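Local atomic coordinates of extracellular solute-binding protein family 5 (Brucella melitensis, PDB entry 4ONY), a protein that probably binds a peptide or other solute in the periplasm and hands it to an ABC transporter for uptake. Residues 45-50 with 272-277; 57-62 with 200-205; 68-73 with 254-259; 80-85 with 214-219. All blocks are in the same frame, centred on the assembly; numbering follows the deposited sequence.

How the contacts relate
Contacts 1, 3 and 4 all reach one four-stranded mixed sheet: contact 1 lies at edge strand 46-52, contact 3 on its neighbour 251-257, and contact 4 on the opposite edge strand 216-222. Contact 2 joins two loops away from that sheet. All four are largely buried; only contact 2 reaches the surface, at Asn-204. Chemistry follows place. Contact 1 uses a carboxylate and waters between a strand edge and the residues leading into another strand, contact 3 a tyrosine hydroxyl, contact 4 backbone carbonyls and a methionine, and contact 2 ring packing with one bridging water. The loop segments 57-62, 68-73 and 80-85 touch one another: Ser-57 O probably bonds Ala-70 N, Leu-73 O Tyr-84 N, and Phe-61 packs on Tyr-84.

Contact 1: residues 45-50 with 272-277; sequences GSLTVG and LDIFIE
Asp-273 sets its CG anti to its own carbonyl carbon (chi1 -67°), on the side facing Thr-48. Asp-273 OD2 accepts the backbone N-H of Thr-48 at 2.7 Å, on the anti side of the carboxylate and out of its plane, the bond bent to 147° at the hydrogen. In return Asp-273 N donates to Thr-48 O over 2.9 Å and nearly straight, at 173°. Thr-48 is thus gripped at both its N-H and its C=O by a single residue. Water 1 donates to Asp-273 OD2 at 2.7 Å and also bonds Ser-46 OG and Thr-48 OG1. Farther along, water 3 takes the N-H of Gly-50 at 2.8 Å and donates to Ile-274 O.

Apolar groups flank this polar seam. Val-49 and Ile-274 run alongside each other in the same direction, with their CG1 atoms 3.8 Å apart. Leu-272 crosses Thr-48 at about a right angle, CD2 to CG2 3.8 Å, and its CD1 rests 3.9 Å from CA of Gly-50, where the lack of a side chain lets the leucine come in close. The two direct hydrogen bonds join edge strand 46-52 of the mixed sheet to the entry of strand 274-277, an edge strand of a separate three-stranded antiparallel sheet. Asp-273 OD1 also forms a salt bridge with Arg-573. With that positive charge on one oxygen and an N-H and a water on the other, the buried carboxylate is probably kept ionised.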
loop_
_atom_site.group_PDB
_atom_site.type_symbol
_atom_site.label_atom_id
_atom_site.label_comp_id
_atom_site.label_asym_id
_atom_site.label_seq_id
_atom_site.Cartn_x
_atom_site.Cartn_y
_atom_site.Cartn_z
ATOM N N GLY A 45 -23.403 -19.079 5.751
ATOM C CA GLY A 45 -22.183 -19.899 5.782
ATOM C C GLY A 45 -21.018 -19.056 6.214
ATOM O O GLY A 45 -21.114 -17.839 6.281
ATOM N N SER A 46 -19.912 -19.712 6.539
ATOM C CA SER A 46 -18.820 -19.045 7.205
ATOM C C SER A 46 -17.546 -18.992 6.363
ATOM O O SER A 46 -17.412 -19.700 5.362
ATOM C CB SER A 46 -18.548 -19.780 8.527
ATOM O OG SER A 46 -18.063 -21.066 8.242
ATOM N N LEU A 47 -16.616 -18.161 6.821
ATOM C CA LEU A 47 -15.288 -18.046 6.240
ATOM C C LEU A 47 -14.289 -18.142 7.388
ATOM O O LEU A 47 -14.507 -17.532 8.428
ATOM C CB LEU A 47 -15.136 -16.709 5.549
ATOM C CG LEU A 47 -13.748 -16.394 4.969
ATOM C CD1 LEU A 47 -13.518 -17.242 3.740
ATOM C CD2 LEU A 47 -13.588 -14.912 4.642
ATOM N N THR A 48 -13.264 -18.960 7.230
ATOM C CA THR A 48 -12.196 -19.099 8.205
ATOM C C THR A 48 -10.876 -18.818 7.505
ATOM O O THR A 48 -10.580 -19.416 6.457
ATOM C CB THR A 48 -12.205 -20.512 8.848
ATOM O OG1 THR A 48 -13.490 -20.750 9.435
ATOM C CG2 THR A 48 -11.156 -20.628 9.947
ATOM N N VAL A 49 -10.132 -17.837 8.007
ATOM C CA VAL A 49 -8.867 -17.463 7.378
ATOM C C VAL A 49 -7.789 -17.480 8.420
ATOM O O VAL A 49 -8.098 -17.340 9.603
ATOM C CB VAL A 49 -8.924 -16.067 6.743
ATOM C CG1 VAL A 49 -10.065 -15.996 5.740
ATOM C CG2 VAL A 49 -9.145 -14.982 7.802
ATOM N N GLY A 50 -6.541 -17.618 7.975
ATOM C CA GLY A 50 -5.381 -17.642 8.857
ATOM C C GLY A 50 -4.505 -16.413 8.680
ATOM O O GLY A 50 -4.449 -15.842 7.595
ATOM N N LEU A 272 -8.759 -23.961 7.075
ATOM C CA LEU A 272 -8.860 -22.642 6.528
ATOM C C LEU A 272 -9.475 -22.740 5.141
ATOM O O LEU A 272 -9.149 -23.668 4.396
ATOM C CB LEU A 272 -7.477 -22.003 6.448
ATOM C CG LEU A 272 -6.737 -21.960 7.786
ATOM C CD1 LEU A 272 -5.387 -21.308 7.560
ATOM C CD2 LEU A 272 -7.556 -21.217 8.847
ATOM N N ASP A 273 -10.322 -21.780 4.782
ATOM C CA ASP A 273 -11.058 -21.824 3.507
ATOM C C ASP A 273 -10.256 -21.262 2.319
ATOM O O ASP A 273 -10.528 -21.606 1.196
ATOM C CB ASP A 273 -12.347 -21.014 3.625
ATOM C CG ASP A 273 -13.365 -21.639 4.587
ATOM O OD1 ASP A 273 -13.589 -22.840 4.498
ATOM O OD2 ASP A 273 -13.920 -20.909 5.432
ATOM N N ILE A 274 -9.296 -20.385 2.581
ATOM C CA ILE A 274 -8.492 -19.757 1.538
ATOM C C ILE A 274 -7.055 -19.627 2.008
ATOM O O ILE A 274 -6.765 -19.787 3.190
ATOM C CB ILE A 274 -9.020 -18.342 1.172
ATOM C CG1 ILE A 274 -8.875 -17.377 2.356
ATOM C CG2 ILE A 274 -10.506 -18.373 0.771
ATOM C CD1 ILE A 274 -9.078 -15.927 2.012
ATOM N N PHE A 275 -6.166 -19.366 1.066
ATOM C CA PHE A 275 -4.777 -19.111 1.356
ATOM C C PHE A 275 -4.263 -18.068 0.394
ATOM O O PHE A 275 -4.263 -18.274 -0.840
ATOM C CB PHE A 275 -3.918 -20.399 1.260
ATOM C CG PHE A 275 -2.503 -20.212 1.729
ATOM C CD1 PHE A 275 -1.542 -19.737 0.857
ATOM C CD2 PHE A 275 -2.159 -20.466 3.035
ATOM C CE1 PHE A 275 -0.262 -19.490 1.264
ATOM C CE2 PHE A 275 -0.860 -20.266 3.457
ATOM C CZ PHE A 275 0.104 -19.788 2.568
ATOM N N ILE A 276 -3.876 -16.921 0.941
ATOM C CA ILE A 276 -3.448 -15.787 0.107
ATOM C C ILE A 276 -1.945 -16.009 -0.112
ATOM O O ILE A 276 -1.195 -16.029 0.866
ATOM C CB ILE A 276 -3.720 -14.461 0.823
ATOM C CG1 ILE A 276 -5.225 -14.253 0.971
ATOM C CG2 ILE A 276 -3.085 -13.289 0.066
ATOM C CD1 ILE A 276 -5.622 -13.105 1.879
ATOM N N GLU A 277 -1.516 -16.209 -1.362
ATOM C CA GLU A 277 -0.142 -16.639 -1.650
ATOM C C GLU A 277 0.757 -15.516 -2.212
ATOM O O GLU A 277 0.443 -14.903 -3.233
ATOM C CB GLU A 277 -0.169 -17.776 -2.664
ATOM C CG GLU A 277 1.209 -18.319 -2.991
ATOM C CD GLU A 277 1.821 -18.981 -1.776
ATOM O OE1 GLU A 277 1.507 -20.175 -1.540
ATOM O OE2 GLU A 277 2.589 -18.293 -1.058
HETATM O O HOH W 1 -15.295 -21.528 7.624
HETATM O O HOH W 2 -16.661 -22.340 4.810
HETATM O O HOH W 3 -5.957 -18.102 5.259
#

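Contact 2: residues 57-62 with 200-205; sequences SLNPFV and DTFGNS
An Asx turn at Asn-59 meets a type II beta turn, Thr-201 to Asn-204, with ND2 of Asn-59 over the ring of Phe-202. This nitrogen sits above one face of the ring, offset toward its rim and 3.4 Å from CE1, with the amide and ring planes 64° apart. The other end of the amide closes the Asx turn: OD1 accepts from Phe-61 N at 2.8 Å, which fixes the rotation of the group and leaves ND2 directed at the second loop. There water 4 accepts from ND2 and from Gly-203 N, 3.0 Å each, and donates to Asn-204 O, so three polar groups of the two loops share one water.

Phe-202 holds CG anti to its backbone N (chi1 -176°), and its ring extends toward Val-62, whose CG1 approaches CE2 obliquely at 3.5 Å. Val-62 CG2 reaches the backbone of Gly-203, 3.8 Å from its O. At the other end Ser-57 OG lies 3.4 Å from Ser-205 CA and is hydrogen-bonded to Thr-206 N. Phe-202 also packs on Ile-142 of helix 133-146. In the beta turn, Asn-204 N donates to Thr-201 O over 2.9 Å, and Gly-203 fills the third position with positive phi, as is usual in turns of type II.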
loop_
_atom_site.group_PDB
_atom_site.type_symbol
_atom_site.label_atom_id
_atom_site.label_comp_id
_atom_site.label_asym_id
_atom_site.label_seq_id
_atom_site.Cartn_x
_atom_site.Cartn_y
_atom_site.Cartn_z
ATOM N N SER A 57 -5.497 -7.912 22.452
ATOM C CA SER A 57 -6.302 -6.759 22.807
ATOM C C SER A 57 -7.208 -6.356 21.655
ATOM O O SER A 57 -6.964 -6.748 20.514
ATOM C CB SER A 57 -5.434 -5.562 23.243
ATOM O OG SER A 57 -6.233 -4.493 23.778
ATOM N N LEU A 58 -8.249 -5.575 21.964
ATOM C CA LEU A 58 -9.298 -5.267 21.019
ATOM C C LEU A 58 -9.599 -3.774 20.836
ATOM O O LEU A 58 -10.735 -3.414 20.477
ATOM C CB LEU A 58 -10.597 -5.969 21.407
ATOM C CG LEU A 58 -10.547 -7.473 21.604
ATOM C CD1 LEU A 58 -11.893 -7.991 22.144
ATOM C CD2 LEU A 58 -10.166 -8.181 20.335
ATOM N N ASN A 59 -8.592 -2.919 21.006
ATOM C CA ASN A 59 -8.741 -1.489 20.787
ATOM C C ASN A 59 -7.722 -1.008 19.790
ATOM O O ASN A 59 -6.550 -0.850 20.116
ATOM C CB ASN A 59 -8.623 -0.718 22.070
ATOM C CG ASN A 59 -8.945 0.759 21.886
ATOM O OD1 ASN A 59 -8.877 1.290 20.788
ATOM N ND2 ASN A 59 -9.323 1.421 22.966
ATOM N N PRO A 60 -8.156 -0.778 18.554
ATOM C CA PRO A 60 -7.208 -0.430 17.512
ATOM C C PRO A 60 -6.819 1.037 17.528
ATOM O O PRO A 60 -6.057 1.447 16.659
ATOM C CB PRO A 60 -7.972 -0.755 16.206
ATOM C CG PRO A 60 -9.375 -0.694 16.551
ATOM C CD PRO A 60 -9.512 -1.021 18.030
ATOM N N PHE A 61 -7.285 1.832 18.490
ATOM C CA PHE A 61 -7.106 3.280 18.406
ATOM C C PHE A 61 -6.151 3.905 19.426
ATOM O O PHE A 61 -6.043 5.139 19.491
ATOM C CB PHE A 61 -8.483 3.942 18.539
ATOM C CG PHE A 61 -9.507 3.373 17.597
ATOM C CD1 PHE A 61 -9.339 3.493 16.221
ATOM C CD2 PHE A 61 -10.639 2.727 18.087
ATOM C CE1 PHE A 61 -10.307 2.985 15.346
ATOM C CE2 PHE A 61 -11.586 2.190 17.228
ATOM C CZ PHE A 61 -11.416 2.312 15.857
ATOM N N VAL A 62 -5.439 3.069 20.193
ATOM C CA VAL A 62 -4.625 3.526 21.346
ATOM C C VAL A 62 -3.243 2.905 21.339
ATOM O O VAL A 62 -3.022 1.867 20.681
ATOM C CB VAL A 62 -5.339 3.187 22.695
ATOM C CG1 VAL A 62 -6.732 3.803 22.739
ATOM C CG2 VAL A 62 -5.447 1.684 22.892
ATOM N N ASP A 200 -12.504 6.376 31.458
ATOM C CA ASP A 200 -11.364 6.195 32.344
ATOM C C ASP A 200 -10.580 4.980 31.916
ATOM O O ASP A 200 -9.361 5.023 31.956
ATOM C CB ASP A 200 -11.785 6.017 33.784
ATOM C CG ASP A 200 -12.416 7.261 34.352
ATOM O OD1 ASP A 200 -12.121 8.352 33.835
ATOM O OD2 ASP A 200 -13.223 7.142 35.304
ATOM N N THR A 201 -11.244 3.924 31.444
ATOM C CA THR A 201 -10.472 2.749 31.012
ATOM C C THR A 201 -10.128 2.695 29.528
ATOM O O THR A 201 -9.366 1.837 29.123
ATOM C CB THR A 201 -11.117 1.417 31.455
ATOM O OG1 THR A 201 -12.365 1.278 30.826
ATOM C CG2 THR A 201 -11.284 1.370 33.015
ATOM N N PHE A 202 -10.673 3.589 28.713
ATOM C CA PHE A 202 -10.343 3.612 27.297
ATOM C C PHE A 202 -8.855 3.888 27.182
ATOM O O PHE A 202 -8.324 4.850 27.772
ATOM C CB PHE A 202 -11.141 4.682 26.585
ATOM C CG PHE A 202 -10.934 4.702 25.082
ATOM C CD1 PHE A 202 -11.742 3.971 24.266
ATOM C CD2 PHE A 202 -9.926 5.463 24.501
ATOM C CE1 PHE A 202 -11.582 3.980 22.895
ATOM C CE2 PHE A 202 -9.771 5.485 23.116
ATOM C CZ PHE A 202 -10.606 4.743 22.314
ATOM N N GLY A 203 -8.161 3.016 26.470
ATOM C CA GLY A 203 -6.705 3.071 26.497
ATOM C C GLY A 203 -6.105 1.790 27.017
ATOM O O GLY A 203 -4.985 1.444 26.617
ATOM N N ASN A 204 -6.818 1.093 27.910
ATOM C CA ASN A 204 -6.322 -0.151 28.506
ATOM C C ASN A 204 -6.246 -1.234 27.430
ATOM O O ASN A 204 -6.943 -1.133 26.430
ATOM C CB ASN A 204 -7.216 -0.673 29.642
ATOM C CG ASN A 204 -7.112 0.157 30.922
ATOM O OD1 ASN A 204 -6.370 1.120 31.001
ATOM N ND2 ASN A 204 -7.894 -0.213 31.924
ATOM N N SER A 205 -5.374 -2.220 27.628
ATOM C CA SER A 205 -5.472 -3.502 26.916
ATOM C C SER A 205 -6.788 -4.119 27.340
ATOM O O SER A 205 -7.139 -4.081 28.534
ATOM C CB SER A 205 -4.421 -4.497 27.396
ATOM O OG SER A 205 -3.180 -3.986 27.209
HETATM O O HOH W 4 -9.071 0.284 25.749
#

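Contact 3: residues 68-73 with 254-259; sequences TTARGL and IEYYRN. With P4G (1-ethoxy-2-(2-ethoxyethoxy)ethane), chain D.
Thr-69 reaches Tyr-256 through water 5, which donates to Thr-69 O at 2.7 Å and lies in the plane of the tyrosine ring at its edge, 2.6 Å from the hydroxyl. Ala-70 follows with its CA 3.5 Å from Tyr-256 OH. At Arg-71 the backbone N donates directly to Tyr-256 OH over 3.0 Å, with 163° at the hydrogen, so the phenol oxygen is held by both a water and an N-H. Arg-71 CG, anti to its carbonyl carbon (chi1 -64°), comes within 3.4 Å of the same oxygen and approaches the ring obliquely. Beyond CG the arginine bends at chi2 and chi3, and its guanidinium, turned 84° from the ring plane, leaves the tyrosine to form salt bridges with Asp-76 and Glu-78.

Tyr-256 belongs to strand 251-257, an inner strand of the mixed sheet in this family 5 solute-binding protein, so the contact ties a loop to the sheet. Tyr-256 and the next residue, Tyr-257, also line the pocket of a bound polyether, P4G: its C3 lies over one face of the Tyr-257 ring, 3.5 Å from CE2, and close to the carbonyl O of Tyr-256. Back on the loop, Arg-71 O meets Ile-254 CD1 at 3.7 Å and is hydrogen-bonded to Tyr-229 OH. Gly-72 brings its CA to 4.4 Å from the same methyl, Ile-254 CD1, which a CB there would crowd.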
loop_
_atom_site.group_PDB
_atom_site.type_symbol
_atom_site.label_atom_id
_atom_site.label_comp_id
_atom_site.label_asym_id
_atom_site.label_seq_id
_atom_site.Cartn_x
_atom_site.Cartn_y
_atom_site.Cartn_z
ATOM N N THR A 68 -0.464 -5.756 18.905
ATOM C CA THR A 68 -1.047 -7.026 19.165
ATOM C C THR A 68 -2.560 -6.876 19.295
ATOM O O THR A 68 -3.194 -7.471 20.176
ATOM C CB THR A 68 -0.426 -7.663 20.416
ATOM O OG1 THR A 68 -0.550 -6.760 21.526
ATOM C CG2 THR A 68 1.046 -7.983 20.198
ATOM N N THR A 69 -3.129 -6.075 18.412
ATOM C CA THR A 69 -4.567 -5.896 18.331
ATOM C C THR A 69 -5.184 -6.828 17.285
ATOM O O THR A 69 -4.613 -7.034 16.236
ATOM C CB THR A 69 -4.895 -4.429 18.024
ATOM O OG1 THR A 69 -4.473 -3.618 19.144
ATOM C CG2 THR A 69 -6.342 -4.248 17.816
ATOM N N ALA A 70 -6.334 -7.404 17.591
ATOM C CA ALA A 70 -6.963 -8.339 16.702
ATOM C C ALA A 70 -7.264 -7.717 15.350
ATOM O O ALA A 70 -7.583 -6.543 15.274
ATOM C CB ALA A 70 -8.264 -8.844 17.274
ATOM N N ARG A 71 -7.153 -8.532 14.317
ATOM C CA ARG A 71 -7.521 -8.164 12.973
ATOM C C ARG A 71 -9.041 -8.087 12.873
ATOM O O ARG A 71 -9.763 -8.784 13.586
ATOM C CB ARG A 71 -7.024 -9.236 11.966
ATOM C CG ARG A 71 -5.509 -9.387 11.862
ATOM C CD ARG A 71 -4.857 -8.251 11.103
ATOM N NE ARG A 71 -5.435 -8.218 9.754
ATOM C CZ ARG A 71 -5.040 -8.961 8.719
ATOM N NH1 ARG A 71 -3.978 -9.763 8.816
ATOM N NH2 ARG A 71 -5.690 -8.861 7.552
ATOM N N GLY A 72 -9.502 -7.275 11.942
ATOM C CA GLY A 72 -10.897 -7.264 11.517
ATOM C C GLY A 72 -11.729 -6.135 12.142
ATOM O O GLY A 72 -12.852 -5.893 11.699
ATOM N N LEU A 73 -11.202 -5.430 13.123
ATOM C CA LEU A 73 -11.995 -4.449 13.840
ATOM C C LEU A 73 -12.144 -3.157 13.049
ATOM O O LEU A 73 -13.245 -2.600 12.953
ATOM C CB LEU A 73 -11.398 -4.167 15.225
ATOM C CG LEU A 73 -11.348 -5.365 16.155
ATOM C CD1 LEU A 73 -10.395 -5.085 17.315
ATOM C CD2 LEU A 73 -12.739 -5.666 16.705
ATOM N N ILE A 254 -10.962 -15.573 12.269
ATOM C CA ILE A 254 -9.567 -15.302 11.965
ATOM C C ILE A 254 -8.703 -16.063 12.982
ATOM O O ILE A 254 -8.718 -15.761 14.196
ATOM C CB ILE A 254 -9.289 -13.785 12.025
ATOM C CG1 ILE A 254 -10.322 -13.058 11.157
ATOM C CG2 ILE A 254 -7.859 -13.469 11.590
ATOM C CD1 ILE A 254 -10.141 -11.541 11.091
ATOM N N GLU A 255 -7.974 -17.057 12.473
ATOM C CA GLU A 255 -7.072 -17.897 13.261
ATOM C C GLU A 255 -5.637 -17.471 13.119
ATOM O O GLU A 255 -5.205 -17.004 12.041
ATOM C CB GLU A 255 -7.225 -19.340 12.844
ATOM C CG GLU A 255 -8.597 -19.840 13.192
ATOM C CD GLU A 255 -8.754 -21.319 13.083
ATOM O OE1 GLU A 255 -7.877 -22.014 12.514
ATOM O OE2 GLU A 255 -9.794 -21.791 13.576
ATOM N N TYR A 256 -4.893 -17.608 14.209
ATOM C CA TYR A 256 -3.552 -17.126 14.277
ATOM C C TYR A 256 -2.571 -18.302 14.299
ATOM O O TYR A 256 -2.787 -19.258 15.025
ATOM C CB TYR A 256 -3.406 -16.227 15.514
ATOM C CG TYR A 256 -3.987 -14.824 15.329
ATOM C CD1 TYR A 256 -5.356 -14.601 15.387
ATOM C CD2 TYR A 256 -3.185 -13.745 15.056
ATOM C CE1 TYR A 256 -5.882 -13.324 15.234
ATOM C CE2 TYR A 256 -3.693 -12.488 14.909
ATOM C CZ TYR A 256 -5.050 -12.279 15.001
ATOM O OH TYR A 256 -5.576 -11.019 14.853
ATOM N N TYR A 257 -1.522 -18.217 13.475
ATOM C CA TYR A 257 -0.538 -19.275 13.307
ATOM C C TYR A 257 0.874 -18.730 13.571
ATOM O O TYR A 257 1.124 -17.548 13.388
ATOM C CB TYR A 257 -0.612 -19.867 11.889
ATOM C CG TYR A 257 -1.879 -20.624 11.675
ATOM C CD1 TYR A 257 -3.065 -19.950 11.364
ATOM C CD2 TYR A 257 -1.936 -21.996 11.905
ATOM C CE1 TYR A 257 -4.263 -20.647 11.244
ATOM C CE2 TYR A 257 -3.125 -22.696 11.784
ATOM C CZ TYR A 257 -4.299 -22.007 11.472
ATOM O OH TYR A 257 -5.498 -22.753 11.369
ATOM N N ARG A 258 1.788 -19.598 13.996
ATOM C CA ARG A 258 3.124 -19.139 14.351
ATOM C C ARG A 258 3.984 -18.899 13.129
ATOM O O ARG A 258 4.966 -18.239 13.254
ATOM C CB ARG A 258 3.827 -20.102 15.253
ATOM C CG ARG A 258 4.264 -21.398 14.579
ATOM C CD ARG A 258 4.613 -22.392 15.647
ATOM N NE ARG A 258 5.284 -23.566 15.126
ATOM C CZ ARG A 258 4.748 -24.767 14.970
ATOM N NH1 ARG A 258 3.478 -24.985 15.271
ATOM N NH2 ARG A 258 5.505 -25.765 14.478
ATOM N N ASN A 259 3.657 -19.495 11.983
ATOM C CA ASN A 259 4.439 -19.309 10.754
ATOM C C ASN A 259 3.589 -19.728 9.553
ATOM O O ASN A 259 2.497 -20.284 9.710
ATOM C CB ASN A 259 5.796 -20.113 10.767
ATOM C CG ASN A 259 5.596 -21.623 10.879
ATOM O OD1 ASN A 259 4.660 -22.176 10.304
ATOM N ND2 ASN A 259 6.487 -22.294 11.624
HETATM C C8 P4G D . -9.870 -24.890 19.400
HETATM C C7 P4G D . -9.015 -23.885 20.174
HETATM O O4 P4G D . -7.611 -23.734 19.793
HETATM C C6 P4G D . -7.153 -23.866 18.430
HETATM C C5 P4G D . -6.518 -22.564 17.909
HETATM O O3 P4G D . -6.131 -22.725 16.530
HETATM C C4 P4G D . -5.196 -21.783 16.060
HETATM C C3 P4G D . -4.248 -22.512 15.126
HETATM O O2 P4G D . -3.039 -22.877 15.793
HETATM C C2 P4G D . -2.273 -23.873 15.083
HETATM C C1 P4G D . -2.365 -25.295 15.608
HETATM O O HOH W 5 -3.770 -9.213 14.863
#

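Contact 4: residues 80-85 with 214-219; sequences GNMVYQ and GPYVVA
Met-82 and Val-83 present their carbonyls to the chain entering strand 216-222, an edge strand of the four-stranded mixed sheet, so the contact docks a loop on the start of that strand. Two backbone hydrogen bonds cross it: Gly-214 N donates to Val-83 O over 2.8 Å, bent to 146° at the hydrogen, and Tyr-216 N donates to Met-82 O over a longer 3.3 Å. Met-82 O also receives a CA-H...O contact from Gly-214 CA at 3.3 Å. Pro-215, between the two donors, has no N-H to offer. Gly-214 lies against the carbonyls of Met-82 and Val-83, where a CB would collide with both oxygens.

The polar end of Gln-85 is satisfied outside the contact: OE1 bonds Ser-213 and Trp-236, and NE2 bonds Tyr-235. Held by these, its amide lies against Gly-214, CD to CA 3.7 Å.

Val-83 CG2 makes van der Waals contact with a carbonyl, Tyr-216 O, at 3.5 Å. Apolar contacts lie beside these bonds. The same methyl, Val-83 CG2, meets Val-218 CG2 at 4.3 Å. Tyr-216 itself is tied at its far end, where OH bonds Phe-249 O, and both it and Met-82 pack on Ile-252 of strand 251-257. In the Met-aromatic contact, Met-82 SD stands obliquely to the Tyr-216 ring, 34° off its normal and 3.8 Å from CD2.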
loop_
_atom_site.group_PDB
_atom_site.type_symbol
_atom_site.label_atom_id
_atom_site.label_comp_id
_atom_site.label_asym_id
_atom_site.label_seq_id
_atom_site.Cartn_x
_atom_site.Cartn_y
_atom_site.Cartn_z
ATOM N N GLY A 80 -11.379 -4.910 5.839
ATOM C CA GLY A 80 -11.927 -3.565 5.989
ATOM C C GLY A 80 -12.418 -3.296 7.417
ATOM O O GLY A 80 -11.822 -3.787 8.385
ATOM N N ASN A 81 -13.512 -2.548 7.538
ATOM C CA ASN A 81 -13.990 -2.125 8.841
ATOM C C ASN A 81 -15.232 -2.907 9.269
ATOM O O ASN A 81 -16.363 -2.487 9.046
ATOM C CB ASN A 81 -14.213 -0.595 8.835
ATOM C CG ASN A 81 -12.979 0.194 8.361
ATOM O OD1 ASN A 81 -11.804 -0.190 8.576
ATOM N ND2 ASN A 81 -13.232 1.295 7.704
ATOM N N MET A 82 -15.036 -4.047 9.924
ATOM C CA MET A 82 -16.155 -4.890 10.315
ATOM C C MET A 82 -16.928 -4.502 11.593
ATOM O O MET A 82 -18.150 -4.802 11.710
ATOM C CB MET A 82 -15.709 -6.333 10.398
ATOM C CG MET A 82 -15.352 -6.902 9.014
ATOM S SD MET A 82 -15.264 -8.687 9.051
ATOM C CE MET A 82 -13.737 -8.842 9.994
ATOM N N VAL A 83 -16.258 -3.832 12.528
ATOM C CA VAL A 83 -16.896 -3.407 13.771
ATOM C C VAL A 83 -17.039 -1.882 13.829
ATOM O O VAL A 83 -18.135 -1.362 13.993
ATOM C CB VAL A 83 -16.115 -3.919 14.993
ATOM C CG1 VAL A 83 -16.689 -3.369 16.289
ATOM C CG2 VAL A 83 -16.153 -5.450 14.999
ATOM N N TYR A 84 -15.925 -1.176 13.694
ATOM C CA TYR A 84 -15.935 0.256 13.707
ATOM C C TYR A 84 -16.023 0.799 12.287
ATOM O O TYR A 84 -15.204 0.443 11.430
ATOM C CB TYR A 84 -14.664 0.752 14.360
ATOM C CG TYR A 84 -14.600 0.432 15.861
ATOM C CD1 TYR A 84 -15.420 1.081 16.767
ATOM C CD2 TYR A 84 -13.681 -0.495 16.351
ATOM C CE1 TYR A 84 -15.377 0.788 18.139
ATOM C CE2 TYR A 84 -13.607 -0.773 17.709
ATOM C CZ TYR A 84 -14.449 -0.130 18.594
ATOM O OH TYR A 84 -14.356 -0.388 19.922
ATOM N N GLN A 85 -16.983 1.695 12.058
ATOM C CA GLN A 85 -17.208 2.264 10.742
ATOM C C GLN A 85 -16.794 3.707 10.671
ATOM O O GLN A 85 -16.615 4.381 11.680
ATOM C CB GLN A 85 -18.669 2.160 10.383
ATOM C CG GLN A 85 -19.180 0.746 10.336
ATOM C CD GLN A 85 -20.627 0.668 9.890
ATOM O OE1 GLN A 85 -21.493 1.296 10.463
ATOM N NE2 GLN A 85 -20.878 -0.131 8.847
ATOM N N GLY A 214 -20.719 -1.600 12.962
ATOM C CA GLY A 214 -20.518 -2.466 11.837
ATOM C C GLY A 214 -21.365 -3.730 11.810
ATOM O O GLY A 214 -22.040 -4.047 12.764
ATOM N N PRO A 215 -21.333 -4.445 10.684
ATOM C CA PRO A 215 -22.157 -5.634 10.448
ATOM C C PRO A 215 -21.815 -6.878 11.258
ATOM O O PRO A 215 -22.657 -7.756 11.376
ATOM C CB PRO A 215 -21.941 -5.911 8.956
ATOM C CG PRO A 215 -20.636 -5.247 8.597
ATOM C CD PRO A 215 -20.583 -4.036 9.465
ATOM N N TYR A 216 -20.607 -6.951 11.811
ATOM C CA TYR A 216 -20.160 -8.108 12.576
ATOM C C TYR A 216 -19.908 -7.749 14.030
ATOM O O TYR A 216 -19.370 -6.672 14.306
ATOM C CB TYR A 216 -18.903 -8.702 11.922
ATOM C CG TYR A 216 -19.162 -9.306 10.574
ATOM C CD1 TYR A 216 -19.611 -10.605 10.462
ATOM C CD2 TYR A 216 -19.001 -8.570 9.416
ATOM C CE1 TYR A 216 -19.883 -11.175 9.216
ATOM C CE2 TYR A 216 -19.276 -9.122 8.149
ATOM C CZ TYR A 216 -19.715 -10.428 8.062
ATOM O OH TYR A 216 -20.009 -11.000 6.845
ATOM N N VAL A 217 -20.339 -8.609 14.953
ATOM C CA VAL A 217 -20.008 -8.450 16.351
ATOM C C VAL A 217 -18.932 -9.473 16.725
ATOM O O VAL A 217 -18.780 -10.518 16.084
ATOM C CB VAL A 217 -21.227 -8.608 17.267
ATOM C CG1 VAL A 217 -22.337 -7.637 16.861
ATOM C CG2 VAL A 217 -21.769 -10.028 17.251
ATOM N N VAL A 218 -18.176 -9.159 17.756
ATOM C CA VAL A 218 -17.163 -10.052 18.257
ATOM C C VAL A 218 -17.852 -11.078 19.142
ATOM O O VAL A 218 -18.294 -10.760 20.216
ATOM C CB VAL A 218 -16.092 -9.253 19.034
ATOM C CG1 VAL A 218 -15.107 -10.187 19.696
ATOM C CG2 VAL A 218 -15.391 -8.268 18.100
ATOM N N ALA A 219 -17.945 -12.322 18.663
ATOM C CA ALA A 219 -18.653 -13.393 19.348
ATOM C C ALA A 219 -17.756 -14.161 20.319
ATOM O O ALA A 219 -18.223 -14.637 21.335
ATOM C CB ALA A 219 -19.209 -14.354 18.327
#